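Local coordinates for protein dermonecrotic toxin (Pasteurella multocida, PDB 2EBF) that acts as a dermonecrotic, mitogenic toxin that induces bone resorption and is associated with severe progressive atrophic rhinitis in pigs, this chain being its C-terminal region, at residues A[588-593]-A[601-606]; A[617-622]-A[694-699]; A[327-332]-A[515-520]; A[336-341]-A[540-545]; A[397-402]-A[489-494]. All blocks are in the same frame, centred on the assembly; numbering follows the deposited sequence.

How the interactions relate
The five contacts fall into two groups. Interactions 1 and 2 belong to the C3 domain, with centres 18 Å apart, and they touch: Leu590 CD2 lies 3.7 Å from Ile698 O. Interaction 2 includes Cys620, whose disulfide partner Cys626 lines the phosphonate pocket; the Val619 side chain is about 14 Å from that ligand. Interactions 3, 4 and 5 lie in the C2 domain. Interactions 3 and 4, 13 Å apart between centres, share an interface in which Tyr338 OH lies 3.3 Å from Pro518 CA. Interaction 5 is about 20 Å from interaction 3, centre to centre, without touching it. Between interactions 2 and 5 the centres are 59 Å apart.

Interaction 1: A[588-593]-A[601-606]; sequences PLLENS and ELMQKI
Leu590 holds its CG anti to the carbonyl carbon (chi1 -70°), and Ile606 places CG1 in the same position (chi1 -71°); with an extended second torsion in each, the two residues reach toward one another tip to tip. Ile606 CD1 comes to rest at the fork of the leucine, 3.8 Å from Leu590 CD2 and 4.0 Å from Leu590 CD1. Met603, on the helix of Ile606, joins them. Its CB does not aim at the partner segment, but three successive bends curl the thioether back so that Met603 CE lies 4.2 Å from Leu590 CD1.

One turn before Ile606, Leu602 meets polar atoms instead. Its CD2 methyl sits 3.5 Å from Leu590 O and 3.7 Å from Ser593 OG. The carbonyl is already gripped within its own segment: Ser593 OG donates to Leu590 O over 2.7 Å, tilted 19° from the carbonyl plane, and Ser593 N adds a second bond to the same oxygen. The methyl therefore packs against a polar group that is served locally, and no hydrogen bond crosses between the segments.

Both segments also lean on the sheet of the domain. Leu602 touches Phe671, Phe673 and Phe678, Ile606 touches Ile698, and Leu590 and Ser593 share Pro700. Helices 583-591 and 596-610 follow each other in the chain after a short link, and their apolar residues meet above the strands: two consecutive helices packed on an antiparallel sheet, an alpha/beta layering that here belongs to the C3 domain of the toxin.

Interaction 2: A[617-622]-A[694-699]; sequences SLVCME and TTILIL
Val619 and Thr695 bury most of the surface here, and Ile696 supplies a smaller third part. The valine points its CB at the other segment and presents both methyls: CG1, anti to the backbone N (chi1 167°), lies 3.7 Å from Thr695 CB, while CG2 lies 3.8 Å from Ile696 CG1. The valine and threonine side chains cross at about a right angle, so that Thr695 CB nestles against both valine methyls.

Thr695 turns its OG1 between the backbone N and the carbonyl carbon (chi1 50°), which sets Thr695 OG1 3.8 Å from Val619 CG2 and leaves the threonine methyl CG2 4.1 Å from Val619 CG1. Ile696 is not aimed straight at the partner; it reaches the valine with the CG1 methylene of its longer branch.

A water lies between the backbones beside this patch, 2.8 Å from Thr695 O and 3.2 Å from Cys620 O; more acceptors surround it than its two protons can serve, so the two bonds need not both be made at once. Cys620 itself directs its CB away from segment 694-699 and forms a disulfide with Cys626, which belongs to the pocket of the bound phosphonate, and its backbone bonds to Ala682. Further along, the chain from Leu697 enters edge strand 697-700 of the antiparallel sheet of the C3 domain.

Since the direct touches are all through carbon or a hydroxyl resting on a methyl, the direct contact is dispersive, and any polar link between these segments would run through the water.

Interaction 3: A[327-332]-A[515-520]; sequences ENTMLL and RPMPGL
Thr329 and Met330 lie on a regular turn of helix 312-333, which runs past the short strand 516-517 with the CA atoms of Met330 and Met517 8.2 Å apart. The helix keeps its own bonding, with Leu331 N giving to Glu327 O over 2.9 Å. The other segment is extended through Arg515, Pro516 and Met517, then reaches Gly519 at the N-cap of helix 520-524.

Met517 makes the apolar contact. With CG anti to the backbone N (chi1 170°) and a bend at the next bond (chi2 64°), its CE methyl swings in and lies 4.1 Å from Thr329 CG2, the two side chains crossing at about a right angle. Strand 516-517 pairs antiparallel with 510-511 in a small beta hairpin of the C2 domain, and Met517 is inserted between helix 312-333 and helix 473-490, where it also touches Leu477 and Ile484.

Arg515 bends at chi3 to carry its guanidinium toward the helix. NH1 stands 3.9 Å from Met330 O, approached obliquely and without a hydrogen bond. Its bond goes to Thr333 OG1, which is also hydrogen-bonded to Met330 O, so the threonine hydroxyl links the arginine to the helix carbonyl. The CB of Met330 points away from segment 515-520, and its side chain packs on Asp173 and Leu174 of helix 171-180.

Interaction 4: A[336-341]-A[540-545]; sequences FDYTPW and LPDVAS
Asp542 reaches from its loop to Trp341 and Tyr338, its CG anti to the backbone N (chi1 -165°). Its CB meets the indole first, 4.0 Å from both Trp341 CZ3 and CH2. Beyond CG, the carboxylate stands nearly upright to that ring, the planes being 87° apart. At the tip, OD2 lies 3.7 Å from Tyr338 CE2. The tyrosine ring and the carboxylate are much closer to parallel, their planes 23° apart.

OD1 is hydrogen-bonded outside the two segments. OD2 forms a salt bridge with Arg547 and a hydrogen bond with Ser509, whose hydroxyl is also hydrogen-bonded to Tyr338 OH, tying tyrosine to aspartate through a third residue. Trp341 NE1 bonds to Ile526 O.

Asp337 OD1 caps the turn into helix 339-345 by accepting from Thr339 N over 3.0 Å, and Phe336 CD2 rests over one face of the Tyr338 ring. The contact joins the start of that helix to the loop after edge strand 537-539 of the mixed sheet in the C2 domain.

No hydrogen bond joins either aromatic residue directly to Asp542; their polar atoms bond to Ser509 and Ile526, while the charge of Asp542 is answered by Arg547, which would be expected to keep the carboxylate ionised.

Interaction 5: A[397-402]-A[489-494]; sequences LTEIAI and EKLDRE
Leu491 pushes its two methyls over Ala401, so that the alanine CB faces the fork of the leucine, 3.9 Å from Leu491 CD1 and 4.1 Å from Leu491 CD2. The CB of Leu491 itself does not aim at the strand; with CG anti to the carbonyl carbon (chi1 -66°), the branch turns in to reach it. Two residues back on the same side of the strand, Glu399 runs out nearly extended, and its CD passes 4.3 Å from Leu491 CD2. The methyl thus sits beside the carboxylate end of the glutamate, whose OE2 continues to a salt bridge with Arg458.

Arg493 turns toward the same carboxylate without touching it, Glu399 OE1 and Arg493 NH2 being 4.7 Å apart. Its guanidinium is folded back on its own segment: NE and NH2 make weak bonds to Lys490 O, at 2.9 Å and 2.8 Å from it, both bent to 126°, and one face of the group lies over Lys490 CA, off-centre. An inverse gamma turn centred on Asp492 brings the chain round to Arg493. With Arg458 also close to Arg493, the two arginines gather near Glu399, which probably eases their mutual proximity.

Strand 399-402 is an inner strand of the mixed sheet in the C2 domain, between the parallel strands 456-461 and 498-502. Helix 473-490 connects those two neighbours in a beta-alpha-beta crossover that passes over 399-402, and Leu491, at its exit, also touches Val500. Ile400 and Ile402, alternating with Glu399 and Ala401, point to the other face of the sheet, where they meet Leu446 of helix 442-452.

Interaction 1: A[588-593]-A[601-606]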
# COMPACT_ATOMS: atom_id res chain seq x y z
N PRO A 588 9.59 30.96 20.17
CA PRO A 588 9.25 29.53 20.28
C PRO A 588 9.93 28.63 19.25
O PRO A 588 10.39 27.53 19.60
CB PRO A 588 7.73 29.52 20.08
CG PRO A 588 7.30 30.85 20.59
CD PRO A 588 8.38 31.80 20.17
N LEU A 589 10.02 29.08 18.00
CA LEU A 589 10.64 28.30 16.94
C LEU A 589 12.10 28.00 17.27
O LEU A 589 12.60 26.92 16.98
CB LEU A 589 10.53 29.01 15.58
CG LEU A 589 9.14 29.49 15.15
CD1 LEU A 589 9.21 30.21 13.81
CD2 LEU A 589 8.13 28.35 15.11
N LEU A 590 12.76 28.97 17.90
CA LEU A 590 14.16 28.81 18.28
C LEU A 590 14.32 27.90 19.49
O LEU A 590 15.14 26.98 19.48
CB LEU A 590 14.82 30.17 18.53
CG LEU A 590 15.05 31.04 17.29
CD1 LEU A 590 15.46 32.44 17.70
CD2 LEU A 590 16.10 30.42 16.38
N GLU A 591 13.52 28.14 20.53
CA GLU A 591 13.63 27.36 21.76
C GLU A 591 13.14 25.92 21.61
O GLU A 591 13.61 25.03 22.32
CB GLU A 591 13.02 28.08 22.97
CG GLU A 591 11.59 28.57 22.84
CD GLU A 591 11.16 29.47 24.00
OE1 GLU A 591 9.97 29.42 24.37
OE2 GLU A 591 12.01 30.22 24.54
N ASN A 592 12.26 25.68 20.64
CA ASN A 592 11.77 24.33 20.37
C ASN A 592 12.66 23.54 19.41
O ASN A 592 12.48 22.33 19.23
CB ASN A 592 10.32 24.36 19.88
CG ASN A 592 9.35 24.91 20.93
OD1 ASN A 592 8.26 25.38 20.60
ND2 ASN A 592 9.75 24.85 22.20
N SER A 593 13.63 24.22 18.81
CA SER A 593 14.55 23.59 17.87
C SER A 593 15.61 22.75 18.57
O SER A 593 16.31 21.95 17.94
CB SER A 593 15.25 24.65 17.00
OG SER A 593 16.29 25.30 17.71
N GLU A 601 22.83 28.18 25.39
CA GLU A 601 23.98 28.31 24.51
C GLU A 601 23.55 28.78 23.11
O GLU A 601 24.18 29.68 22.54
CB GLU A 601 24.74 27.00 24.41
CG GLU A 601 26.04 27.13 23.63
CD GLU A 601 26.78 25.83 23.46
OE1 GLU A 601 26.28 24.78 23.93
OE2 GLU A 601 27.87 25.86 22.86
N LEU A 602 22.50 28.18 22.57
CA LEU A 602 21.92 28.62 21.30
C LEU A 602 21.60 30.12 21.30
O LEU A 602 22.01 30.84 20.39
CB LEU A 602 20.68 27.80 20.94
CG LEU A 602 19.98 28.23 19.63
CD1 LEU A 602 20.88 28.02 18.39
CD2 LEU A 602 18.64 27.54 19.45
N MET A 603 20.87 30.58 22.32
CA MET A 603 20.47 31.99 22.39
C MET A 603 21.66 32.94 22.51
O MET A 603 21.65 34.06 21.98
CB MET A 603 19.46 32.23 23.52
CG MET A 603 18.14 31.46 23.39
SD MET A 603 17.38 31.46 21.74
CE MET A 603 16.94 33.19 21.57
N GLN A 604 22.70 32.48 23.21
CA GLN A 604 23.95 33.21 23.34
C GLN A 604 24.66 33.39 21.99
O GLN A 604 25.16 34.47 21.69
CB GLN A 604 24.87 32.45 24.29
CG GLN A 604 26.05 33.23 24.77
CD GLN A 604 26.39 32.86 26.19
OE1 GLN A 604 27.03 31.83 26.43
NE2 GLN A 604 25.94 33.67 27.13
N LYS A 605 24.69 32.33 21.20
CA LYS A 605 25.29 32.37 19.85
C LYS A 605 24.51 33.29 18.92
O LYS A 605 25.09 34.05 18.14
CB LYS A 605 25.36 30.97 19.25
CG LYS A 605 26.44 30.10 19.88
CD LYS A 605 26.57 28.76 19.16
CE LYS A 605 27.38 27.77 19.99
NZ LYS A 605 28.78 28.22 20.26
N ILE A 606 23.19 33.23 19.03
CA ILE A 606 22.29 34.06 18.25
C ILE A 606 22.49 35.53 18.61
O ILE A 606 22.59 36.38 17.73
CB ILE A 606 20.83 33.56 18.39
CG1 ILE A 606 20.67 32.22 17.65
CG2 ILE A 606 19.82 34.60 17.90
CD1 ILE A 606 19.36 31.50 17.96

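Interaction 2: A[617-622]-A[694-699]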
# COMPACT_ATOMS: atom_id res chain seq x y z
N SER A 617 27.58 45.17 9.37
CA SER A 617 28.09 45.84 8.18
C SER A 617 27.61 45.18 6.89
O SER A 617 27.51 45.83 5.86
CB SER A 617 29.62 45.85 8.17
OG SER A 617 30.13 46.74 9.15
N LEU A 618 27.30 43.89 6.98
CA LEU A 618 26.92 43.09 5.81
C LEU A 618 25.45 43.23 5.45
O LEU A 618 25.02 42.82 4.36
CB LEU A 618 27.24 41.62 6.06
CG LEU A 618 28.72 41.27 6.17
CD1 LEU A 618 28.88 39.81 6.48
CD2 LEU A 618 29.47 41.66 4.90
N VAL A 619 24.67 43.78 6.38
CA VAL A 619 23.22 43.88 6.23
C VAL A 619 22.84 44.61 4.93
O VAL A 619 23.33 45.70 4.65
CB VAL A 619 22.59 44.56 7.45
CG1 VAL A 619 21.15 44.96 7.17
CG2 VAL A 619 22.67 43.62 8.65
N CYS A 620 21.97 43.98 4.15
CA CYS A 620 21.50 44.52 2.89
C CYS A 620 19.97 44.51 2.88
O CYS A 620 19.35 43.57 3.36
CB CYS A 620 22.05 43.66 1.75
SG CYS A 620 21.64 44.22 0.10
N MET A 621 19.34 45.57 2.35
CA MET A 621 17.88 45.59 2.32
C MET A 621 17.24 46.16 1.05
O MET A 621 16.02 46.32 0.98
CB MET A 621 17.30 46.25 3.59
CG MET A 621 17.72 47.67 3.86
SD MET A 621 17.81 47.95 5.65
CE MET A 621 19.58 47.93 5.90
N GLU A 622 18.07 46.44 0.05
CA GLU A 622 17.57 46.84 -1.26
C GLU A 622 17.45 45.62 -2.16
O GLU A 622 18.45 45.00 -2.53
CB GLU A 622 18.44 47.91 -1.90
CG GLU A 622 17.97 48.30 -3.30
CD GLU A 622 18.30 49.73 -3.67
OE1 GLU A 622 17.68 50.25 -4.64
OE2 GLU A 622 19.17 50.35 -3.01
N THR A 694 14.18 43.09 13.25
CA THR A 694 15.63 42.89 13.29
C THR A 694 16.21 42.87 11.86
O THR A 694 15.53 42.47 10.93
CB THR A 694 15.96 41.57 14.03
OG1 THR A 694 17.37 41.47 14.25
CG2 THR A 694 15.50 40.33 13.24
N THR A 695 17.46 43.31 11.70
CA THR A 695 18.13 43.33 10.40
C THR A 695 18.67 41.96 9.98
O THR A 695 18.84 41.70 8.79
CB THR A 695 19.32 44.32 10.37
OG1 THR A 695 20.15 44.07 11.50
CG2 THR A 695 18.82 45.76 10.41
N ILE A 696 18.97 41.10 10.95
CA ILE A 696 19.53 39.78 10.65
C ILE A 696 18.55 38.72 11.13
O ILE A 696 18.28 38.61 12.34
CB ILE A 696 20.92 39.56 11.31
CG1 ILE A 696 21.92 40.65 10.87
CG2 ILE A 696 21.47 38.15 11.00
CD1 ILE A 696 23.14 40.74 11.78
N LEU A 697 18.02 37.96 10.19
CA LEU A 697 17.05 36.90 10.48
C LEU A 697 17.72 35.57 10.79
O LEU A 697 18.44 35.01 9.96
CB LEU A 697 16.07 36.74 9.31
CG LEU A 697 15.00 35.64 9.43
CD1 LEU A 697 14.14 35.81 10.68
CD2 LEU A 697 14.12 35.63 8.18
N ILE A 698 17.49 35.06 12.00
CA ILE A 698 18.04 33.76 12.41
C ILE A 698 16.91 32.82 12.81
O ILE A 698 16.19 33.08 13.79
CB ILE A 698 19.08 33.91 13.55
CG1 ILE A 698 20.22 34.84 13.09
CG2 ILE A 698 19.60 32.52 14.00
CD1 ILE A 698 21.22 35.20 14.19
N LEU A 699 16.76 31.75 12.04
CA LEU A 699 15.78 30.70 12.32
C LEU A 699 16.31 29.35 11.87
O LEU A 699 17.18 29.29 10.99
CB LEU A 699 14.45 30.97 11.59
CG LEU A 699 13.48 32.05 12.05
CD1 LEU A 699 12.49 32.34 10.92
CD2 LEU A 699 12.76 31.66 13.35
O HOH W 1 18.19 42.51 6.14

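Interaction 3: A[327-332]-A[515-520]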
# COMPACT_ATOMS: atom_id res chain seq x y z
N GLU A 327 0.95 -1.20 -0.81
CA GLU A 327 1.62 0.04 -0.47
C GLU A 327 2.16 -0.00 0.96
O GLU A 327 3.28 0.41 1.20
CB GLU A 327 0.66 1.21 -0.67
CG GLU A 327 1.28 2.57 -0.44
CD GLU A 327 0.27 3.69 -0.61
OE1 GLU A 327 -0.84 3.58 -0.07
OE2 GLU A 327 0.61 4.67 -1.29
N ASN A 328 1.34 -0.48 1.91
CA ASN A 328 1.77 -0.68 3.30
C ASN A 328 2.97 -1.61 3.44
O ASN A 328 3.94 -1.32 4.14
CB ASN A 328 0.61 -1.24 4.14
CG ASN A 328 -0.51 -0.24 4.35
OD1 ASN A 328 -1.55 -0.57 4.94
ND2 ASN A 328 -0.31 0.99 3.88
N THR A 329 2.89 -2.75 2.75
CA THR A 329 3.98 -3.70 2.73
C THR A 329 5.26 -3.08 2.18
O THR A 329 6.32 -3.19 2.78
CB THR A 329 3.56 -4.96 1.96
OG1 THR A 329 2.62 -5.67 2.78
CG2 THR A 329 4.75 -5.86 1.63
N MET A 330 5.14 -2.37 1.06
CA MET A 330 6.31 -1.73 0.46
C MET A 330 6.92 -0.71 1.41
O MET A 330 8.14 -0.68 1.63
CB MET A 330 5.92 -1.06 -0.86
CG MET A 330 5.57 -2.06 -1.94
SD MET A 330 4.80 -1.34 -3.40
CE MET A 330 6.01 -0.10 -3.87
N LEU A 331 6.06 0.10 2.02
CA LEU A 331 6.50 1.11 2.99
C LEU A 331 7.24 0.47 4.16
O LEU A 331 8.24 1.00 4.64
CB LEU A 331 5.30 1.90 3.51
CG LEU A 331 5.58 3.00 4.53
CD1 LEU A 331 6.43 4.09 3.88
CD2 LEU A 331 4.28 3.57 5.07
N LEU A 332 6.73 -0.67 4.62
CA LEU A 332 7.33 -1.39 5.74
C LEU A 332 8.76 -1.84 5.44
O LEU A 332 9.55 -2.00 6.36
CB LEU A 332 6.46 -2.59 6.13
CG LEU A 332 6.84 -3.51 7.29
CD1 LEU A 332 6.32 -2.98 8.64
CD2 LEU A 332 6.28 -4.89 7.01
N ARG A 515 14.55 -3.11 -3.04
CA ARG A 515 15.31 -3.46 -1.84
C ARG A 515 14.79 -4.81 -1.31
O ARG A 515 13.83 -5.34 -1.84
CB ARG A 515 15.14 -2.39 -0.76
CG ARG A 515 13.75 -2.37 -0.12
CD ARG A 515 13.54 -1.17 0.78
NE ARG A 515 13.51 0.06 0.01
CZ ARG A 515 12.44 0.53 -0.63
NH1 ARG A 515 11.29 -0.13 -0.58
NH2 ARG A 515 12.52 1.66 -1.31
N PRO A 516 15.46 -5.39 -0.30
CA PRO A 516 14.94 -6.65 0.19
C PRO A 516 13.63 -6.51 0.97
O PRO A 516 13.36 -5.47 1.58
CB PRO A 516 16.06 -7.17 1.11
CG PRO A 516 17.30 -6.32 0.77
CD PRO A 516 16.71 -4.99 0.38
N MET A 517 12.83 -7.57 0.94
CA MET A 517 11.74 -7.75 1.90
C MET A 517 12.25 -8.63 3.05
O MET A 517 12.49 -9.81 2.86
CB MET A 517 10.55 -8.42 1.22
CG MET A 517 9.44 -8.86 2.15
SD MET A 517 8.70 -7.43 2.96
CE MET A 517 7.35 -8.22 3.83
N PRO A 518 12.42 -8.04 4.25
CA PRO A 518 12.93 -8.83 5.37
C PRO A 518 11.91 -9.89 5.74
O PRO A 518 10.73 -9.74 5.42
CB PRO A 518 13.05 -7.79 6.51
CG PRO A 518 13.03 -6.46 5.82
CD PRO A 518 12.15 -6.65 4.63
N GLY A 519 12.37 -10.96 6.40
CA GLY A 519 11.48 -12.04 6.78
C GLY A 519 10.85 -11.80 8.13
O GLY A 519 11.19 -10.82 8.82
N LEU A 520 9.96 -12.69 8.55
CA LEU A 520 9.30 -12.58 9.86
C LEU A 520 10.33 -12.47 10.96
O LEU A 520 10.15 -11.77 11.95
CB LEU A 520 8.46 -13.83 10.14
CG LEU A 520 7.11 -14.08 9.50
CD1 LEU A 520 6.89 -15.58 9.43
CD2 LEU A 520 5.99 -13.40 10.31

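Interaction 4: A[336-341]-A[540-545]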
# COMPACT_ATOMS: atom_id res chain seq x y z
N PHE A 336 14.69 -0.52 6.08
CA PHE A 336 14.78 -1.50 7.16
C PHE A 336 16.25 -1.67 7.45
O PHE A 336 17.05 -1.86 6.54
CB PHE A 336 14.14 -2.85 6.80
CG PHE A 336 14.23 -3.86 7.92
CD1 PHE A 336 13.29 -3.85 8.95
CD2 PHE A 336 15.27 -4.78 7.97
CE1 PHE A 336 13.38 -4.76 10.01
CE2 PHE A 336 15.37 -5.70 9.02
CZ PHE A 336 14.42 -5.69 10.04
N ASP A 337 16.62 -1.57 8.73
CA ASP A 337 18.01 -1.73 9.13
C ASP A 337 18.25 -3.17 9.57
O ASP A 337 17.71 -3.61 10.58
CB ASP A 337 18.36 -0.74 10.25
CG ASP A 337 19.83 -0.76 10.64
OD1 ASP A 337 20.66 -1.34 9.91
OD2 ASP A 337 20.16 -0.17 11.68
N TYR A 338 19.06 -3.89 8.79
CA TYR A 338 19.44 -5.27 9.09
C TYR A 338 20.56 -5.36 10.12
O TYR A 338 20.90 -6.46 10.58
CB TYR A 338 19.92 -5.97 7.84
CG TYR A 338 18.85 -6.51 6.93
CD1 TYR A 338 18.35 -5.73 5.89
CD2 TYR A 338 18.39 -7.81 7.06
CE1 TYR A 338 17.38 -6.23 5.02
CE2 TYR A 338 17.43 -8.33 6.19
CZ TYR A 338 16.93 -7.53 5.18
OH TYR A 338 15.99 -8.04 4.32
N THR A 339 21.16 -4.22 10.47
CA THR A 339 22.28 -4.20 11.41
C THR A 339 22.02 -4.88 12.77
O THR A 339 22.81 -5.73 13.20
CB THR A 339 22.86 -2.75 11.55
OG1 THR A 339 23.60 -2.44 10.36
CG2 THR A 339 23.80 -2.63 12.75
N PRO A 340 20.92 -4.53 13.47
CA PRO A 340 20.68 -5.19 14.75
C PRO A 340 20.56 -6.71 14.63
O PRO A 340 21.14 -7.43 15.45
CB PRO A 340 19.35 -4.58 15.23
CG PRO A 340 19.27 -3.27 14.51
CD PRO A 340 19.89 -3.51 13.18
N TRP A 341 19.84 -7.19 13.61
CA TRP A 341 19.63 -8.63 13.45
C TRP A 341 20.92 -9.36 13.09
O TRP A 341 21.25 -10.41 13.67
CB TRP A 341 18.53 -8.91 12.42
CG TRP A 341 18.07 -10.37 12.40
CD1 TRP A 341 17.04 -10.93 13.14
CD2 TRP A 341 18.62 -11.42 11.62
NE1 TRP A 341 16.94 -12.26 12.85
CE2 TRP A 341 17.89 -12.60 11.92
CE3 TRP A 341 19.67 -11.50 10.68
CZ2 TRP A 341 18.18 -13.83 11.32
CZ3 TRP A 341 19.95 -12.71 10.10
CH2 TRP A 341 19.21 -13.87 10.41
N LEU A 540 18.73 -21.45 10.38
CA LEU A 540 18.42 -21.24 8.98
C LEU A 540 18.89 -19.82 8.62
O LEU A 540 18.17 -18.87 8.88
CB LEU A 540 16.91 -21.34 8.79
CG LEU A 540 16.22 -22.02 7.61
CD1 LEU A 540 14.92 -21.28 7.36
CD2 LEU A 540 17.06 -22.04 6.35
N PRO A 541 20.11 -19.68 8.08
CA PRO A 541 20.70 -18.36 7.77
C PRO A 541 19.93 -17.56 6.73
O PRO A 541 19.30 -18.13 5.85
CB PRO A 541 22.10 -18.70 7.24
CG PRO A 541 22.02 -20.10 6.80
CD PRO A 541 21.04 -20.77 7.73
N ASP A 542 20.00 -16.24 6.84
CA ASP A 542 19.45 -15.35 5.82
C ASP A 542 20.48 -15.23 4.71
O ASP A 542 21.47 -14.51 4.85
CB ASP A 542 19.13 -13.97 6.41
CG ASP A 542 18.21 -13.15 5.51
OD1 ASP A 542 17.49 -13.74 4.69
OD2 ASP A 542 18.21 -11.91 5.65
N VAL A 543 20.25 -15.95 3.62
CA VAL A 543 21.24 -16.07 2.55
C VAL A 543 21.35 -14.78 1.71
O VAL A 543 20.35 -14.08 1.50
CB VAL A 543 20.98 -17.34 1.68
CG1 VAL A 543 19.87 -17.13 0.66
CG2 VAL A 543 22.24 -17.79 1.01
N ALA A 544 22.56 -14.47 1.25
CA ALA A 544 22.84 -13.22 0.53
C ALA A 544 22.05 -13.10 -0.76
O ALA A 544 21.56 -12.02 -1.10
CB ALA A 544 24.34 -13.08 0.26
N SER A 545 21.90 -14.20 -1.48
CA SER A 545 21.18 -14.20 -2.76
C SER A 545 19.69 -13.85 -2.66
O SER A 545 19.07 -13.51 -3.68
CB SER A 545 21.35 -15.54 -3.48
OG SER A 545 20.97 -16.62 -2.66

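Interaction 5: A[397-402]-A[489-494]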
# COMPACT_ATOMS: atom_id res chain seq x y z
N LEU A 397 7.19 -20.14 27.63
CA LEU A 397 6.40 -20.09 26.38
C LEU A 397 4.96 -19.67 26.67
O LEU A 397 4.30 -20.28 27.51
CB LEU A 397 6.40 -21.45 25.67
CG LEU A 397 5.58 -21.58 24.38
CD1 LEU A 397 6.31 -20.91 23.20
CD2 LEU A 397 5.27 -23.04 24.07
N THR A 398 4.48 -18.65 25.97
CA THR A 398 3.10 -18.18 26.17
C THR A 398 2.21 -18.45 24.97
O THR A 398 0.99 -18.57 25.11
CB THR A 398 3.03 -16.66 26.50
OG1 THR A 398 3.65 -15.91 25.45
CG2 THR A 398 3.71 -16.34 27.82
N GLU A 399 2.81 -18.56 23.78
CA GLU A 399 2.03 -18.57 22.55
C GLU A 399 2.70 -19.31 21.38
O GLU A 399 3.92 -19.23 21.20
CB GLU A 399 1.71 -17.13 22.14
CG GLU A 399 0.62 -16.99 21.09
CD GLU A 399 0.00 -15.59 21.06
OE1 GLU A 399 0.46 -14.72 21.83
OE2 GLU A 399 -0.94 -15.38 20.27
N ILE A 400 1.88 -20.01 20.60
CA ILE A 400 2.29 -20.66 19.35
C ILE A 400 1.57 -19.98 18.19
O ILE A 400 0.36 -19.77 18.24
CB ILE A 400 1.93 -22.17 19.36
CG1 ILE A 400 2.66 -22.90 20.49
CG2 ILE A 400 2.21 -22.81 17.98
CD1 ILE A 400 1.94 -24.16 20.98
N ALA A 401 2.32 -19.66 17.13
CA ALA A 401 1.74 -18.99 15.98
C ALA A 401 2.12 -19.72 14.71
O ALA A 401 3.25 -20.18 14.57
CB ALA A 401 2.18 -17.54 15.92
N ILE A 402 1.17 -19.81 13.78
CA ILE A 402 1.41 -20.47 12.51
C ILE A 402 0.85 -19.64 11.36
O ILE A 402 -0.25 -19.09 11.45
CB ILE A 402 0.91 -21.96 12.49
CG1 ILE A 402 -0.55 -22.10 12.02
CG2 ILE A 402 1.17 -22.67 13.83
CD1 ILE A 402 -1.59 -21.40 12.86
N GLU A 489 2.08 -6.89 14.81
CA GLU A 489 1.02 -6.39 15.67
C GLU A 489 0.79 -7.32 16.86
O GLU A 489 0.56 -6.86 17.97
CB GLU A 489 -0.27 -6.20 14.86
CG GLU A 489 -1.46 -5.60 15.62
CD GLU A 489 -1.19 -4.23 16.25
OE1 GLU A 489 -1.75 -3.98 17.34
OE2 GLU A 489 -0.43 -3.42 15.67
N LYS A 490 0.88 -8.62 16.62
CA LYS A 490 0.37 -9.60 17.59
C LYS A 490 1.44 -10.34 18.39
O LYS A 490 1.13 -10.87 19.46
CB LYS A 490 -0.55 -10.60 16.88
CG LYS A 490 -1.75 -9.96 16.20
CD LYS A 490 -2.66 -9.29 17.23
CE LYS A 490 -3.76 -8.46 16.58
NZ LYS A 490 -4.86 -9.31 16.08
N LEU A 491 2.67 -10.36 17.90
CA LEU A 491 3.70 -11.21 18.49
C LEU A 491 4.82 -10.50 19.25
O LEU A 491 5.20 -10.97 20.33
CB LEU A 491 4.29 -12.18 17.47
CG LEU A 491 3.33 -13.24 16.92
CD1 LEU A 491 4.06 -14.09 15.90
CD2 LEU A 491 2.71 -14.11 18.03
N ASP A 492 5.38 -9.42 18.72
CA ASP A 492 6.44 -8.76 19.50
C ASP A 492 5.85 -7.74 20.47
O ASP A 492 5.79 -6.53 20.22
CB ASP A 492 7.66 -8.27 18.67
CG ASP A 492 7.35 -7.12 17.71
OD1 ASP A 492 8.33 -6.57 17.15
OD2 ASP A 492 6.17 -6.78 17.49
N ARG A 493 5.37 -8.29 21.59
CA ARG A 493 4.71 -7.55 22.64
C ARG A 493 5.33 -7.97 23.96
O ARG A 493 5.74 -9.13 24.13
CB ARG A 493 3.21 -7.83 22.63
CG ARG A 493 2.48 -7.31 21.38
CD ARG A 493 0.96 -7.40 21.52
NE ARG A 493 0.46 -8.75 21.25
CZ ARG A 493 -0.82 -9.10 21.21
NH1 ARG A 493 -1.78 -8.20 21.41
NH2 ARG A 493 -1.15 -10.36 20.95
N GLU A 494 5.40 -7.04 24.91
CA GLU A 494 5.97 -7.30 26.23
C GLU A 494 5.27 -8.48 26.91
O GLU A 494 4.05 -8.65 26.80
CB GLU A 494 5.92 -6.04 27.10
CG GLU A 494 4.50 -5.57 27.49
CD GLU A 494 4.12 -5.94 28.91
OE1 GLU A 494 3.04 -6.55 29.11
OE2 GLU A 494 4.90 -5.61 29.84